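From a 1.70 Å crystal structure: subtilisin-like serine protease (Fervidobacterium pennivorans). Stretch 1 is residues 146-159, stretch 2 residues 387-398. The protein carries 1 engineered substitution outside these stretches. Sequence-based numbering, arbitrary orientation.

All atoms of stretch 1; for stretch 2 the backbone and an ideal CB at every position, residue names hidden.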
# COMPACT_ATOMS: atom_id res chain seq x y z
N GLN A 146 11.41 -35.58 -12.77
CA GLN A 146 12.37 -35.26 -13.81
C GLN A 146 12.61 -33.76 -13.85
O GLN A 146 13.75 -33.30 -14.00
CB GLN A 146 11.86 -35.74 -15.17
CG GLN A 146 12.89 -35.66 -16.28
CD GLN A 146 12.40 -36.29 -17.57
OE1 GLN A 146 11.96 -37.45 -17.57
NE2 GLN A 146 12.47 -35.54 -18.67
N LEU A 147 11.54 -32.98 -13.70
CA LEU A 147 11.66 -31.53 -13.71
C LEU A 147 12.55 -31.06 -12.57
O LEU A 147 13.37 -30.16 -12.77
CB LEU A 147 10.28 -30.87 -13.61
CG LEU A 147 10.20 -29.34 -13.71
CD1 LEU A 147 8.86 -28.93 -14.30
CD2 LEU A 147 10.40 -28.72 -12.31
N TRP A 148 12.40 -31.65 -11.39
CA TRP A 148 13.24 -31.26 -10.26
C TRP A 148 14.70 -31.55 -10.50
O TRP A 148 15.57 -30.93 -9.89
CB TRP A 148 12.81 -31.95 -8.97
CG TRP A 148 11.56 -31.39 -8.38
CD1 TRP A 148 11.14 -30.09 -8.41
CD2 TRP A 148 10.60 -32.11 -7.60
NE1 TRP A 148 9.97 -29.96 -7.70
CE2 TRP A 148 9.61 -31.18 -7.20
CE3 TRP A 148 10.46 -33.45 -7.21
CZ2 TRP A 148 8.50 -31.55 -6.41
CZ3 TRP A 148 9.36 -33.82 -6.43
CH2 TRP A 148 8.39 -32.87 -6.04
N GLU A 149 14.99 -32.50 -11.39
CA GLU A 149 16.37 -32.81 -11.70
C GLU A 149 17.04 -31.62 -12.38
O GLU A 149 18.25 -31.43 -12.27
CB GLU A 149 16.47 -34.04 -12.61
CG GLU A 149 15.95 -35.31 -11.97
CD GLU A 149 16.41 -36.53 -12.74
OE1 GLU A 149 17.63 -36.80 -12.73
OE2 GLU A 149 15.57 -37.22 -13.35
N GLU A 150 16.25 -30.82 -13.08
CA GLU A 150 16.79 -29.64 -13.75
C GLU A 150 16.84 -28.45 -12.80
O GLU A 150 17.84 -27.73 -12.73
CB GLU A 150 15.96 -29.29 -15.00
CG GLU A 150 16.31 -27.92 -15.59
CD GLU A 150 15.57 -27.57 -16.86
OE1 GLU A 150 14.51 -28.16 -17.14
OE2 GLU A 150 16.05 -26.68 -17.59
N ALA A 151 15.75 -28.25 -12.06
CA ALA A 151 15.65 -27.13 -11.12
C ALA A 151 14.64 -27.47 -10.01
O ALA A 151 13.58 -28.02 -10.28
CB ALA A 151 15.20 -25.88 -11.86
N SER A 152 14.98 -27.12 -8.77
CA SER A 152 14.12 -27.40 -7.61
C SER A 152 14.14 -26.29 -6.55
O SER A 152 13.61 -26.46 -5.45
CB SER A 152 14.55 -28.72 -6.96
OG SER A 152 15.87 -28.59 -6.45
N GLY A 153 14.77 -25.16 -6.87
CA GLY A 153 14.84 -24.06 -5.92
C GLY A 153 16.14 -23.99 -5.12
O GLY A 153 16.24 -23.24 -4.17
N THR A 154 17.14 -24.79 -5.52
CA THR A 154 18.42 -24.80 -4.82
C THR A 154 19.01 -23.40 -4.60
O THR A 154 19.13 -22.63 -5.54
CB THR A 154 19.44 -25.63 -5.61
OG1 THR A 154 18.89 -26.92 -5.88
CG2 THR A 154 20.73 -25.79 -4.83
N ASN A 155 19.39 -23.12 -3.35
CA ASN A 155 19.99 -21.85 -2.92
C ASN A 155 19.03 -20.66 -2.87
O ASN A 155 19.46 -19.54 -2.56
CB ASN A 155 21.18 -21.46 -3.80
CG ASN A 155 22.27 -22.53 -3.83
OD1 ASN A 155 22.60 -23.12 -2.80
ND2 ASN A 155 22.84 -22.75 -5.00
N ILE A 156 17.76 -20.88 -3.19
CA ILE A 156 16.81 -19.77 -3.18
C ILE A 156 16.18 -19.67 -1.79
O ILE A 156 15.73 -20.68 -1.25
CB ILE A 156 15.69 -19.97 -4.25
CG1 ILE A 156 16.30 -20.08 -5.65
CG2 ILE A 156 14.70 -18.79 -4.20
CD1 ILE A 156 17.24 -18.92 -6.04
N ILE A 157 16.18 -18.47 -1.22
CA ILE A 157 15.59 -18.24 0.10
C ILE A 157 14.20 -17.63 -0.10
O ILE A 157 14.05 -16.61 -0.77
CB ILE A 157 16.45 -17.27 0.95
CG1 ILE A 157 17.76 -17.95 1.34
CG2 ILE A 157 15.70 -16.85 2.23
CD1 ILE A 157 18.78 -17.00 1.95
N VAL A 158 13.18 -18.27 0.47
CA VAL A 158 11.80 -17.80 0.36
C VAL A 158 11.32 -17.30 1.71
O VAL A 158 11.33 -18.06 2.69
CB VAL A 158 10.86 -18.97 -0.02
CG1 VAL A 158 9.41 -18.50 -0.03
CG2 VAL A 158 11.26 -19.55 -1.37
N ALA A 159 10.89 -16.04 1.77
CA ALA A 159 10.37 -15.52 3.03
C ALA A 159 8.89 -15.78 3.12
O ALA A 159 8.13 -15.43 2.21
CB ALA A 159 10.63 -14.02 3.15
N UNK A 387 2.52 -20.63 -6.30
CA UNK A 387 3.20 -19.68 -7.18
C UNK A 387 4.55 -19.29 -6.58
O UNK A 387 5.55 -19.20 -7.30
CB UNK A 387 2.34 -18.44 -7.41
N UNK A 388 4.61 -19.07 -5.27
CA UNK A 388 5.89 -18.73 -4.66
C UNK A 388 6.89 -19.86 -4.91
O UNK A 388 8.08 -19.62 -5.19
CB UNK A 388 5.73 -18.47 -3.16
N UNK A 389 6.41 -21.10 -4.85
CA UNK A 389 7.27 -22.24 -5.10
C UNK A 389 7.74 -22.28 -6.55
O UNK A 389 8.90 -22.59 -6.85
CB UNK A 389 6.54 -23.54 -4.75
N UNK A 390 6.84 -21.97 -7.48
CA UNK A 390 7.21 -21.95 -8.88
C UNK A 390 8.28 -20.87 -9.10
O UNK A 390 9.26 -21.09 -9.79
CB UNK A 390 5.98 -21.70 -9.76
N UNK A 391 8.08 -19.69 -8.50
CA UNK A 391 9.07 -18.62 -8.64
C UNK A 391 10.44 -19.07 -8.11
O UNK A 391 11.48 -18.77 -8.72
CB UNK A 391 8.60 -17.36 -7.90
N UNK A 392 10.46 -19.75 -6.97
CA UNK A 392 11.73 -20.20 -6.41
C UNK A 392 12.47 -21.13 -7.38
O UNK A 392 13.69 -21.03 -7.51
CB UNK A 392 11.49 -20.91 -5.08
N UNK A 393 11.74 -22.03 -8.02
CA UNK A 393 12.35 -22.96 -8.99
C UNK A 393 12.88 -22.15 -10.19
O UNK A 393 14.01 -22.36 -10.65
CB UNK A 393 11.34 -24.01 -9.45
N UNK A 394 12.09 -21.19 -10.66
CA UNK A 394 12.52 -20.36 -11.79
C UNK A 394 13.76 -19.53 -11.48
O UNK A 394 14.60 -19.34 -12.36
CB UNK A 394 11.38 -19.43 -12.21
N UNK A 395 13.87 -19.05 -10.25
CA UNK A 395 15.02 -18.22 -9.90
C UNK A 395 16.31 -19.02 -9.91
O UNK A 395 17.39 -18.45 -10.02
CB UNK A 395 14.82 -17.58 -8.52
N UNK A 396 16.20 -20.34 -9.78
CA UNK A 396 17.40 -21.17 -9.85
C UNK A 396 17.85 -21.22 -11.30
O UNK A 396 19.05 -21.09 -11.60
CB UNK A 396 17.15 -22.58 -9.30
N UNK A 397 16.91 -21.41 -12.21
CA UNK A 397 17.25 -21.50 -13.63
C UNK A 397 17.58 -20.17 -14.30
O UNK A 397 18.38 -20.12 -15.23
CB UNK A 397 16.09 -22.15 -14.38
N UNK A 398 16.94 -19.09 -13.84
CA UNK A 398 17.16 -17.76 -14.42
C UNK A 398 17.60 -16.84 -13.29
O UNK A 398 16.87 -15.95 -12.86
CB UNK A 398 15.90 -17.23 -15.11

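Stretch 2 is helical from 387 to 397, and stretch 1 passes it as a helix end, a turn and the start of a strand. The nearest pair of CA atoms across the stretches is that of Gly153 and position 393, 4.1 Å apart.

Position 387 is out of reach of stretch 1, which therefore sets no preference. The residue is Val387.

At 388 the CA-to-CB bond points toward stretch 1, and the ideal CB lies 4.8 Å from Val158 CG1. A small or medium side chain with a methyl to offer would suit, such as Ala, Thr or Val. It is Thr388; its CG2 meets Val158 CG1 at 3.4 Å, while its OG1 is hydrogen-bonded elsewhere in the structure.

Positions 389, 390 and 391 have nothing of stretch 1 within 5.5 Å of their ideal CB atoms. Their helical angles suit many residues. They are Gly389, Val390 and Val391, and none makes a contact here.

At 392 the bond points sideways, but space is short. The ideal CB is 3.9 Å from Ile156 CG2 and 4.0 Å from Val158 CG2. A small residue fits best. Ala392 places its CB 3.9 Å from both Ile156 CG2 and Val158 CG2. Its carbonyl O also packs against stretch 1, 3.3 Å from Ile156 CG1 and 3.6 Å from Gly153 CA.

Position 393 also points sideways, beside the backbone of Ala151 to Gly153. The ideal CB is 4.4 Å from Gly153 N, and the methyl of Ala151 lies beyond. A compact apolar side chain is expected: Val, Ile or perhaps Ala. Val393, with chi1 t, brings CG1 to 3.6 Å from Ala151 CB and 4.4 Å from Leu147 CD2. Its CG2 lies 3.9 Å from Ser152 C.

Position 394 points away, so stretch 1 does not select its side chain. It is Leu394.

At 395 the bond points toward stretch 1, with Ile156 CD1 3.7 Å from the ideal CB. Apolar residues would suit. Leu395 comes nearest at its CB, 3.8 Å from Ile156 CD1, and its CD1 lies 4.4 Å from Ile156 CG2.

Position 396 points toward the turn. The backbone N atoms of Ser152, Gly153 and Thr154 lie close together there and call for an acceptor on a side chain of some length, such as Gln or Glu. The residue is Gln396, extended with chi1 and chi2 both t. Its OE1 accepts three hydrogen bonds: from Ser152 N (2.9 Å), Gly153 N (2.9 Å) and Thr154 N (3.0 Å). The Ser152 bond is the straightest, at 159°. One side-chain oxygen thus ties the loop to the helix.

At 397 the bond points toward stretch 1, with Ala151 CB 4.6 Å from the ideal CB and the carboxylate of Glu150 farther out. A long basic residue, Lys or Arg, would suit. Lys397 is fully extended, and its NZ forms a salt bridge with Glu150 OE2 at 2.8 Å.

Position 398 leaves helical angles and is out of reach. Stretch 1 gives no guide; it is Phe398.

Stretch 2, residues 387-398: VTGVVAVLLQKF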
# COMPACT_ATOMS: atom_id res chain seq x y z
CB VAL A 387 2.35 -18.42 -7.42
CG1 VAL A 387 3.17 -17.36 -8.17
CG2 VAL A 387 1.12 -18.79 -8.25
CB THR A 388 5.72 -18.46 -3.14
OG1 THR A 388 4.92 -17.28 -2.98
CG2 THR A 388 7.05 -18.22 -2.46
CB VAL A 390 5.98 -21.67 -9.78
CG1 VAL A 390 6.43 -21.37 -11.22
CG2 VAL A 390 5.06 -22.89 -9.78
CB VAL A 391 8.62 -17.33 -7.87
CG1 VAL A 391 9.74 -16.26 -7.88
CG2 VAL A 391 7.37 -16.75 -8.53
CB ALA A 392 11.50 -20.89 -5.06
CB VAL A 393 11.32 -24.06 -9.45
CG1 VAL A 393 11.94 -24.98 -10.52
CG2 VAL A 393 10.93 -24.92 -8.23
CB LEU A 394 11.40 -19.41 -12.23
CG LEU A 394 10.12 -20.07 -12.76
CD1 LEU A 394 9.08 -19.01 -13.05
CD2 LEU A 394 10.44 -20.86 -14.04
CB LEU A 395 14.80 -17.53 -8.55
CG LEU A 395 13.75 -16.40 -8.66
CD1 LEU A 395 13.43 -15.88 -7.27
CD2 LEU A 395 14.29 -15.28 -9.56
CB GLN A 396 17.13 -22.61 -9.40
CG GLN A 396 18.36 -23.50 -9.58
CD GLN A 396 18.10 -24.94 -9.18
OE1 GLN A 396 17.13 -25.23 -8.49
NE2 GLN A 396 18.97 -25.84 -9.61
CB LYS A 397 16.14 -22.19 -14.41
CG LYS A 397 16.48 -22.34 -15.90
CD LYS A 397 15.52 -23.28 -16.62
CE LYS A 397 15.95 -23.46 -18.08
NZ LYS A 397 15.05 -24.38 -18.83
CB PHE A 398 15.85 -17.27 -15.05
CG PHE A 398 15.24 -18.24 -16.02
CD1 PHE A 398 14.13 -19.00 -15.66
CD2 PHE A 398 15.80 -18.41 -17.29
CE1 PHE A 398 13.58 -19.91 -16.55
CE2 PHE A 398 15.26 -19.32 -18.18
CZ PHE A 398 14.14 -20.08 -17.82
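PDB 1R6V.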